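Side-chain contacts in 16S rRNA (adenine(1408)-N(1))-methyltransferase (Escherichia coli, PDB 3P2E), which methylates the N1 position of adenine 1408 in 16S rRNA of assembled 30S subunits, using S-adenosylmethionine, and thereby confers resistance to many aminoglycosides: residues 29-34 with 85-90; 50-55 with 92-97; 170-173 with 178-181. All coordinates share one frame; numbering follows the deposited sequence.

Contact 1: 29-34 with 85-90; sequences IDLGTG and AAAESL. With SAH (S-adenosyl-L-homocysteine), chain C.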
loop_
_atom_site.group_PDB
_atom_site.type_symbol
_atom_site.label_atom_id
_atom_site.label_comp_id
_atom_site.label_asym_id
_atom_site.label_seq_id
_atom_site.Cartn_x
_atom_site.Cartn_y
_atom_site.Cartn_z
ATOM N N ILE A 29 -5.957 0.815 -0.919
ATOM C CA ILE A 29 -4.799 1.440 -1.548
ATOM C C ILE A 29 -3.518 0.912 -0.906
ATOM O O ILE A 29 -3.402 0.869 0.320
ATOM C CB ILE A 29 -4.808 2.988 -1.395
ATOM C CG1 ILE A 29 -5.934 3.594 -2.240
ATOM C CG2 ILE A 29 -3.453 3.564 -1.832
ATOM C CD1 ILE A 29 -6.041 5.119 -2.144
ATOM N N ASP A 30 -2.574 0.492 -1.742
ATOM C CA ASP A 30 -1.282 0.010 -1.270
ATOM C C ASP A 30 -0.264 0.996 -1.836
ATOM O O ASP A 30 -0.014 1.022 -3.047
ATOM C CB ASP A 30 -1.012 -1.410 -1.781
ATOM C CG ASP A 30 0.283 -1.990 -1.238
ATOM O OD1 ASP A 30 0.558 -1.797 -0.035
ATOM O OD2 ASP A 30 1.019 -2.649 -2.010
ATOM N N LEU A 31 0.290 1.827 -0.956
ATOM C CA LEU A 31 1.266 2.854 -1.333
ATOM C C LEU A 31 2.689 2.294 -1.320
ATOM O O LEU A 31 3.098 1.661 -0.349
ATOM C CB LEU A 31 1.149 4.037 -0.370
ATOM C CG LEU A 31 2.119 5.209 -0.537
ATOM C CD1 LEU A 31 2.032 5.780 -1.949
ATOM C CD2 LEU A 31 1.785 6.268 0.498
ATOM N N GLY A 32 3.440 2.549 -2.392
ATOM C CA GLY A 32 4.791 2.016 -2.508
ATOM C C GLY A 32 4.635 0.525 -2.749
ATOM O O GLY A 32 5.354 -0.298 -2.189
ATOM N N THR A 33 3.686 0.187 -3.617
ATOM C CA THR A 33 3.343 -1.204 -3.912
ATOM C C THR A 33 4.445 -2.096 -4.491
ATOM O O THR A 33 4.371 -3.320 -4.389
ATOM C CB THR A 33 2.094 -1.256 -4.826
ATOM O OG1 THR A 33 1.427 -2.513 -4.652
ATOM C CG2 THR A 33 2.478 -1.077 -6.292
ATOM N N GLY A 34 5.459 -1.497 -5.101
ATOM C CA GLY A 34 6.536 -2.303 -5.647
ATOM C C GLY A 34 6.213 -3.026 -6.943
ATOM O O GLY A 34 5.680 -2.420 -7.878
ATOM N N ALA A 85 2.613 7.291 -9.180
ATOM C CA ALA A 85 2.698 8.518 -8.406
ATOM C C ALA A 85 3.554 8.262 -7.176
ATOM O O ALA A 85 3.871 7.113 -6.863
ATOM C CB ALA A 85 1.300 8.965 -7.981
ATOM N N ALA A 86 3.926 9.337 -6.488
ATOM C CA ALA A 86 4.736 9.244 -5.277
ATOM C C ALA A 86 3.961 9.832 -4.104
ATOM O O ALA A 86 3.025 10.607 -4.295
ATOM C CB ALA A 86 6.047 9.993 -5.467
ATOM N N ALA A 87 4.368 9.480 -2.887
ATOM C CA ALA A 87 3.697 9.972 -1.690
ATOM C C ALA A 87 3.706 11.493 -1.587
ATOM O O ALA A 87 2.801 12.079 -0.984
ATOM C CB ALA A 87 4.333 9.362 -0.448
ATOM N N GLU A 88 4.723 12.127 -2.166
ATOM C CA GLU A 88 4.839 13.583 -2.125
ATOM C C GLU A 88 3.910 14.284 -3.116
ATOM O O GLU A 88 3.662 15.484 -2.996
ATOM C CB GLU A 88 6.284 14.019 -2.403
ATOM C CG GLU A 88 7.308 13.443 -1.443
ATOM C CD GLU A 88 7.995 12.207 -1.990
ATOM O OE1 GLU A 88 7.310 11.357 -2.595
ATOM O OE2 GLU A 88 9.224 12.081 -1.806
ATOM N N SER A 89 3.399 13.538 -4.090
ATOM C CA SER A 89 2.509 14.109 -5.097
ATOM C C SER A 89 1.413 13.125 -5.491
ATOM O O SER A 89 1.376 12.636 -6.622
ATOM C CB SER A 89 3.309 14.515 -6.337
ATOM O OG SER A 89 3.976 13.398 -6.899
ATOM N N LEU A 90 0.518 12.842 -4.553
ATOM C CA LEU A 90 -0.575 11.913 -4.796
ATOM C C LEU A 90 -1.650 12.542 -5.677
ATOM O O LEU A 90 -1.902 13.740 -5.596
ATOM C CB LEU A 90 -1.177 11.473 -3.461
ATOM C CG LEU A 90 -0.208 10.706 -2.556
ATOM C CD1 LEU A 90 -0.782 10.584 -1.160
ATOM C CD2 LEU A 90 0.060 9.335 -3.148
HETATM N N SAH C . 5.502 -2.811 -0.876
HETATM C CA SAH C . 6.548 -3.333 -1.584
HETATM C CB SAH C . 7.818 -2.517 -1.327
HETATM C CG SAH C . 8.949 -2.632 -2.305
HETATM S SD SAH C . 10.398 -1.678 -1.991
HETATM C C SAH C . 6.670 -4.886 -1.263
HETATM O O SAH C . 7.136 -5.371 -2.205
HETATM O OXT SAH C . 6.363 -5.389 -0.278
HETATM C "C5'" SAH C . 9.995 0.026 -1.585
HETATM C "C4'" SAH C . 9.031 0.596 -2.726
HETATM O "O4'" SAH C . 8.675 1.881 -2.198
HETATM C "C3'" SAH C . 9.681 0.809 -4.078
HETATM O "O3'" SAH C . 8.940 0.105 -5.125
HETATM C "C2'" SAH C . 9.735 2.372 -4.242
HETATM O "O2'" SAH C . 9.608 2.864 -5.558
HETATM C "C1'" SAH C . 8.593 2.829 -3.308
HETATM N N9 SAH C . 8.758 4.239 -2.776
HETATM C C8 SAH C . 9.911 4.795 -2.204
HETATM N N7 SAH C . 9.761 6.069 -1.888
HETATM C C5 SAH C . 8.409 6.321 -2.296
HETATM C C6 SAH C . 7.704 7.569 -2.187
HETATM N N6 SAH C . 8.275 8.680 -1.665
HETATM N N1 SAH C . 6.404 7.527 -2.661
HETATM C C2 SAH C . 5.822 6.372 -3.198
HETATM N N3 SAH C . 6.515 5.169 -3.298
HETATM C C4 SAH C . 7.801 5.243 -2.823
#

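Contact 2: 50-55 with 92-97; sequences FYIGID and FELKNI. With SAH (S-adenosyl-L-homocysteine), chain C.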
loop_
_atom_site.group_PDB
_atom_site.type_symbol
_atom_site.label_atom_id
_atom_site.label_comp_id
_atom_site.label_asym_id
_atom_site.label_seq_id
_atom_site.Cartn_x
_atom_site.Cartn_y
_atom_site.Cartn_z
ATOM N N PHE A 50 -11.748 -3.239 -4.659
ATOM C CA PHE A 50 -10.985 -2.718 -5.784
ATOM C C PHE A 50 -9.629 -2.328 -5.219
ATOM O O PHE A 50 -9.546 -1.526 -4.287
ATOM C CB PHE A 50 -11.662 -1.499 -6.402
ATOM C CG PHE A 50 -10.997 -1.026 -7.659
ATOM C CD1 PHE A 50 -11.018 -1.813 -8.803
ATOM C CD2 PHE A 50 -10.311 0.184 -7.691
ATOM C CE1 PHE A 50 -10.365 -1.406 -9.968
ATOM C CE2 PHE A 50 -9.655 0.603 -8.847
ATOM C CZ PHE A 50 -9.682 -0.196 -9.989
ATOM N N TYR A 51 -8.572 -2.910 -5.781
ATOM C CA TYR A 51 -7.211 -2.663 -5.325
ATOM C C TYR A 51 -6.435 -1.658 -6.163
ATOM O O TYR A 51 -6.338 -1.779 -7.385
ATOM C CB TYR A 51 -6.454 -3.992 -5.258
ATOM C CG TYR A 51 -6.952 -4.877 -4.136
ATOM C CD1 TYR A 51 -6.443 -4.746 -2.844
ATOM C CD2 TYR A 51 -7.985 -5.790 -4.347
ATOM C CE1 TYR A 51 -6.955 -5.497 -1.788
ATOM C CE2 TYR A 51 -8.506 -6.543 -3.297
ATOM C CZ TYR A 51 -7.986 -6.391 -2.024
ATOM O OH TYR A 51 -8.501 -7.122 -0.981
ATOM N N ILE A 52 -5.881 -0.664 -5.480
ATOM C CA ILE A 52 -5.111 0.387 -6.124
ATOM C C ILE A 52 -3.687 0.365 -5.600
ATOM O O ILE A 52 -3.450 0.649 -4.427
ATOM C CB ILE A 52 -5.720 1.770 -5.834
ATOM C CG1 ILE A 52 -7.175 1.796 -6.310
ATOM C CG2 ILE A 52 -4.908 2.864 -6.534
ATOM C CD1 ILE A 52 -7.909 3.083 -5.969
ATOM N N GLY A 53 -2.749 0.015 -6.475
ATOM C CA GLY A 53 -1.350 -0.034 -6.092
ATOM C C GLY A 53 -0.635 1.168 -6.671
ATOM O O GLY A 53 -0.662 1.385 -7.882
ATOM N N ILE A 54 0.017 1.935 -5.804
ATOM C CA ILE A 54 0.725 3.150 -6.198
ATOM C C ILE A 54 2.243 3.024 -6.057
ATOM O O ILE A 54 2.741 2.559 -5.034
ATOM C CB ILE A 54 0.291 4.337 -5.311
ATOM C CG1 ILE A 54 -1.231 4.492 -5.334
ATOM C CG2 ILE A 54 0.963 5.618 -5.786
ATOM C CD1 ILE A 54 -1.743 5.535 -4.349
ATOM N N ASP A 55 2.972 3.436 -7.091
ATOM C CA ASP A 55 4.432 3.421 -7.050
ATOM C C ASP A 55 4.977 4.334 -8.144
ATOM O O ASP A 55 4.454 4.364 -9.253
ATOM C CB ASP A 55 4.989 2.013 -7.262
ATOM C CG ASP A 55 6.369 1.843 -6.648
ATOM O OD1 ASP A 55 6.479 1.124 -5.640
ATOM O OD2 ASP A 55 7.341 2.441 -7.161
ATOM N N PHE A 92 -5.142 13.788 -7.100
ATOM C CA PHE A 92 -6.325 14.329 -6.446
ATOM C C PHE A 92 -7.533 13.405 -6.607
ATOM O O PHE A 92 -8.468 13.453 -5.810
ATOM C CB PHE A 92 -6.652 15.721 -7.007
ATOM C CG PHE A 92 -7.353 15.701 -8.338
ATOM C CD1 PHE A 92 -8.746 15.717 -8.406
ATOM C CD2 PHE A 92 -6.625 15.667 -9.521
ATOM C CE1 PHE A 92 -9.399 15.700 -9.637
ATOM C CE2 PHE A 92 -7.269 15.651 -10.757
ATOM C CZ PHE A 92 -8.658 15.668 -10.815
ATOM N N GLU A 93 -7.507 12.562 -7.635
ATOM C CA GLU A 93 -8.619 11.650 -7.885
ATOM C C GLU A 93 -8.752 10.582 -6.802
ATOM O O GLU A 93 -9.803 9.963 -6.664
ATOM C CB GLU A 93 -8.470 10.985 -9.260
ATOM C CG GLU A 93 -8.503 11.964 -10.438
ATOM C CD GLU A 93 -7.117 12.350 -10.943
ATOM O OE1 GLU A 93 -6.185 12.439 -10.119
ATOM O OE2 GLU A 93 -6.965 12.581 -12.165
ATOM N N LEU A 94 -7.696 10.384 -6.018
ATOM C CA LEU A 94 -7.726 9.371 -4.964
ATOM C C LEU A 94 -8.132 9.904 -3.596
ATOM O O LEU A 94 -8.176 9.158 -2.614
ATOM C CB LEU A 94 -6.362 8.689 -4.856
ATOM C CG LEU A 94 -5.879 7.921 -6.088
ATOM C CD1 LEU A 94 -4.554 7.247 -5.748
ATOM C CD2 LEU A 94 -6.919 6.884 -6.509
ATOM N N LYS A 95 -8.433 11.194 -3.519
ATOM C CA LYS A 95 -8.828 11.777 -2.244
ATOM C C LYS A 95 -10.135 11.196 -1.710
ATOM O O LYS A 95 -11.106 11.040 -2.456
ATOM C CB LYS A 95 -8.959 13.297 -2.385
ATOM C CG LYS A 95 -7.642 14.048 -2.264
ATOM C CD LYS A 95 -6.559 13.418 -3.114
ATOM C CE LYS A 95 -5.217 14.082 -2.873
ATOM N NZ LYS A 95 -4.114 13.317 -3.509
ATOM N N ASN A 96 -10.134 10.858 -0.420
ATOM C CA ASN A 96 -11.319 10.339 0.266
ATOM C C ASN A 96 -11.968 9.161 -0.458
ATOM O O ASN A 96 -13.191 9.100 -0.587
ATOM C CB ASN A 96 -12.332 11.480 0.422
ATOM C CG ASN A 96 -13.491 11.123 1.330
ATOM O OD1 ASN A 96 -13.296 10.735 2.479
ATOM N ND2 ASN A 96 -14.709 11.267 0.818
ATOM N N ILE A 97 -11.156 8.205 -0.895
ATOM C CA ILE A 97 -11.680 7.063 -1.646
ATOM C C ILE A 97 -11.456 5.676 -1.032
ATOM O O ILE A 97 -12.191 4.735 -1.336
ATOM C CB ILE A 97 -11.055 7.047 -3.065
ATOM C CG1 ILE A 97 -11.836 6.121 -3.995
ATOM C CG2 ILE A 97 -9.612 6.562 -2.986
ATOM C CD1 ILE A 97 -11.275 6.078 -5.410
HETATM N N SAH C . 5.502 -2.811 -0.876
HETATM C CA SAH C . 6.548 -3.333 -1.584
HETATM C CB SAH C . 7.818 -2.517 -1.327
HETATM C CG SAH C . 8.949 -2.632 -2.305
HETATM S SD SAH C . 10.398 -1.678 -1.991
HETATM C C SAH C . 6.670 -4.886 -1.263
HETATM O O SAH C . 7.136 -5.371 -2.205
HETATM O OXT SAH C . 6.363 -5.389 -0.278
HETATM C "C5'" SAH C . 9.995 0.026 -1.585
HETATM C "C4'" SAH C . 9.031 0.596 -2.726
HETATM O "O4'" SAH C . 8.675 1.881 -2.198
HETATM C "C3'" SAH C . 9.681 0.809 -4.078
HETATM O "O3'" SAH C . 8.940 0.105 -5.125
HETATM C "C2'" SAH C . 9.735 2.372 -4.242
HETATM O "O2'" SAH C . 9.608 2.864 -5.558
HETATM C "C1'" SAH C . 8.593 2.829 -3.308
HETATM N N9 SAH C . 8.758 4.239 -2.776
HETATM C C8 SAH C . 9.911 4.795 -2.204
HETATM N N7 SAH C . 9.761 6.069 -1.888
HETATM C C5 SAH C . 8.409 6.321 -2.296
HETATM C C6 SAH C . 7.704 7.569 -2.187
HETATM N N6 SAH C . 8.275 8.680 -1.665
HETATM N N1 SAH C . 6.404 7.527 -2.661
HETATM C C2 SAH C . 5.822 6.372 -3.198
HETATM N N3 SAH C . 6.515 5.169 -3.298
HETATM C C4 SAH C . 7.801 5.243 -2.823
#

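Contact 3: 170-173 with 178-181; sequences AELS and RIDD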
loop_
_atom_site.group_PDB
_atom_site.type_symbol
_atom_site.label_atom_id
_atom_site.label_comp_id
_atom_site.label_asym_id
_atom_site.label_seq_id
_atom_site.Cartn_x
_atom_site.Cartn_y
_atom_site.Cartn_z
ATOM N N ALA A 170 1.344 10.384 19.033
ATOM C CA ALA A 170 0.828 11.740 18.893
ATOM C C ALA A 170 1.106 12.304 17.509
ATOM O O ALA A 170 0.256 12.973 16.921
ATOM C CB ALA A 170 1.440 12.647 19.955
ATOM N N GLU A 171 2.303 12.043 16.998
ATOM C CA GLU A 171 2.689 12.523 15.677
ATOM C C GLU A 171 1.790 11.918 14.608
ATOM O O GLU A 171 1.323 12.624 13.711
ATOM C CB GLU A 171 4.158 12.186 15.414
ATOM C CG GLU A 171 5.102 13.032 16.259
ATOM C CD GLU A 171 6.480 12.419 16.427
ATOM O OE1 GLU A 171 7.373 13.122 16.944
ATOM O OE2 GLU A 171 6.671 11.241 16.062
ATOM N N LEU A 172 1.540 10.617 14.699
ATOM C CA LEU A 172 0.669 9.980 13.720
ATOM C C LEU A 172 -0.745 10.523 13.866
ATOM O O LEU A 172 -1.414 10.815 12.874
ATOM C CB LEU A 172 0.675 8.456 13.890
ATOM C CG LEU A 172 1.473 7.695 12.826
ATOM C CD1 LEU A 172 2.926 8.146 12.843
ATOM C CD2 LEU A 172 1.369 6.194 13.077
ATOM N N SER A 173 -1.198 10.672 15.107
ATOM C CA SER A 173 -2.538 11.191 15.350
ATOM C C SER A 173 -2.713 12.557 14.693
ATOM O O SER A 173 -3.770 12.854 14.123
ATOM C CB SER A 173 -2.805 11.306 16.851
ATOM O OG SER A 173 -4.103 11.822 17.076
ATOM N N ARG A 178 -4.720 7.058 13.806
ATOM C CA ARG A 178 -4.918 6.669 15.200
ATOM C C ARG A 178 -4.459 5.226 15.406
ATOM O O ARG A 178 -5.127 4.288 14.971
ATOM C CB ARG A 178 -6.394 6.788 15.562
ATOM C CG ARG A 178 -6.972 8.188 15.433
ATOM C CD ARG A 178 -6.558 9.062 16.600
ATOM N NE ARG A 178 -7.298 10.320 16.613
ATOM C CZ ARG A 178 -7.281 11.186 17.621
ATOM N NH1 ARG A 178 -6.557 10.929 18.705
ATOM N NH2 ARG A 178 -7.992 12.303 17.548
ATOM N N ILE A 179 -3.326 5.054 16.074
ATOM C CA ILE A 179 -2.784 3.724 16.325
ATOM C C ILE A 179 -3.661 2.914 17.277
ATOM O O ILE A 179 -3.958 3.359 18.389
ATOM C CB ILE A 179 -1.363 3.800 16.936
ATOM C CG1 ILE A 179 -0.414 4.519 15.974
ATOM C CG2 ILE A 179 -0.844 2.397 17.228
ATOM C CD1 ILE A 179 0.995 4.701 16.527
ATOM N N ASP A 180 -4.077 1.728 16.837
ATOM C CA ASP A 180 -4.885 0.853 17.679
ATOM C C ASP A 180 -4.079 -0.356 18.138
ATOM O O ASP A 180 -4.404 -0.986 19.149
ATOM C CB ASP A 180 -6.125 0.368 16.932
ATOM C CG ASP A 180 -7.091 1.484 16.633
ATOM O OD1 ASP A 180 -7.337 2.310 17.538
ATOM O OD2 ASP A 180 -7.611 1.528 15.501
ATOM N N ASP A 181 -3.023 -0.680 17.401
ATOM C CA ASP A 181 -2.193 -1.820 17.763
ATOM C C ASP A 181 -0.795 -1.762 17.162
ATOM O O ASP A 181 -0.602 -1.239 16.067
ATOM C CB ASP A 181 -2.863 -3.120 17.313
ATOM C CG ASP A 181 -2.129 -4.352 17.803
ATOM O OD1 ASP A 181 -2.185 -4.631 19.020
ATOM O OD2 ASP A 181 -1.488 -5.040 16.977
#

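Contact 1: 29-34 with 85-90
Leu-31, the last residue of strand 26-31, makes a buried apolar contact with Ala-87 and Leu-90 of the loop that follows strand 80-83, beside the adenine of bound S-adenosylhomocysteine. Its two methyls divide the work: CD2 meets Ala-87 CB at 4.1 Å, while CD1 meets Leu-90 CD2 at 4.2 Å. With CG turned away from the backbone N (chi1 177°), the fork points across at the loop, and CD1 also comes within 4.0 Å of adenine C2. Val-125 and Ile-121 of helix 119-126 pack against Leu-31 and Ala-87 respectively.

The sequence Asp-Leu-Gly-Thr-Gly, running from the end of the strand (Asp-30, Leu-31) into the loop, is the glycine-rich first motif of Rossmann-like, class I methyltransferases. Gly-32 takes up a positive phi, and its carbonyl O accepts a 2.8 Å hydrogen bond from the amino N of the ligand. Thr-33 OG1 donates to Asp-30 OD2 at 2.7 Å, reaching the anti side of the carboxylate somewhat out of plane, while Ser-102 bonds the other oxygen; one oxygen thus ties the carboxylate to the turn and the other to the neighbouring strand 98-104.

Across the pocket, a type I turn from Ala-86 to Ser-89 presents Ala-87 N to adenine N1 at 2.8 Å in a nearly straight bond (171°). Glu-88 bends at chi2 to bring OE1 to the amino group N6 at 3.0 Å, and Tyr-113 OH holds its OE2. A donor facing N1 and an acceptor facing N6 match adenine, whereas guanine would offer the reverse pattern, so the chemistry is consistent with base-specific recognition of the cofactor.

Contact 2: 50-55 with 92-97
Along 50-55, Ile-52 is the first residue to touch segment 92-97: its CD1 lies 4.0 Å from Leu-94 CD2, the two side chains running alongside each other in opposite senses. CG1 sits opposite the carbonyl carbon (chi1 -58°) and the chain beyond it is extended, which carries CD1 well out from the sheet. Val-81 and Val-83 of strand 80-83 and Ile-29 of strand 26-31 pack against it from the neighbouring strands.

Two residues on, Ile-54 points to the same side of the sheet and repeats this conformation. Its CD1 meets Leu-94 CD1 end to end at 3.6 Å, so one leucine spends a methyl on each isoleucine. Leu-94 closes a short 3-10 turn, marked by the 3.2 Å bond from Lys-95 N to Phe-92 O, and Leu-17 of helix 14-21 and Leu-128 also touch it.

In the class I methyltransferase fold an acidic residue at the C-terminal end of the second strand holds the cofactor ribose; here it is Asp-55, just past the end of strand 49-54. Its carboxylate takes one hydroxyl on each oxygen: SAH O3' donates to OD1 at 2.7 Å and SAH O2' to OD2 at 2.8 Å. Both oxygens have a second donor, Gly-34 N for OD1 and Val-57 N for OD2, and these backbone bonds fix the rotation of the carboxylate that grips the diol.

Contact 3: 170-173 with 178-181
Leu-172 and Ile-179 meet at roughly a right angle, with Leu-172 CD2 3.8 Å from both CG1 and CD1 of Ile-179. The leucine chi1 of -105° departs from a staggered value, yet it swings the CD2 methyl over the isoleucine's long branch. On the other side of the contact, Ile-179 has CG1 opposite its carbonyl carbon and an extended chi2, so the branch stretches back toward the helix although the bond to CB does not point there. Val-212 of strand 209-215 packs against both residues, and Pro-117 and Phe-177 add to the packing round Leu-172.

These residues join helix 166-175 to strand 178-185, the outermost strand at one end of the sheet. It pairs antiparallel with strand 209-215, which is itself antiparallel to the other strands, the reversed pairing that marks class I methyltransferases. A classic beta bulge interrupts the pairing where Asp-180 and Asp-181 both face Ser-213.

Nearer the solvent, Arg-178 starts out away from the helix, but a bend at chi2 (-77°) folds its guanidinium back over Ser-173. The serine OG, held out by a chi1 of 179°, sits 3.0 Å above the guanidinium plane toward its rim. It lies 3.3 Å from Arg-178 CZ and 3.1 Å from Arg-178 NH1, but the angle at NH1 is poor for a hydrogen bond, so this is polar packing of a hydroxyl against a flat cationic face.

In the fold
From the N terminus, segment 29-34 opens contact 1 and 50-55 opens contact 2; the loop after strand 80-83 then closes contact 1 through 85-90 and contact 2 through 92-97. The segments alternate, so the two contacts cross. Their strands are sheet neighbours, joined by a probable hydrogen bond of 2.8 Å from Asp-30 N to Ile-52 O, and both contacts reach the bound S-adenosylhomocysteine. One loop is thus tied to two adjacent strands. Contact 3 follows in series, closing the tight turn from helix 166-175 into strand 178-185. It lies toward the far end of the same sheet, its centre about 20 Å from that of contact 1 and 22 Å from that of contact 2.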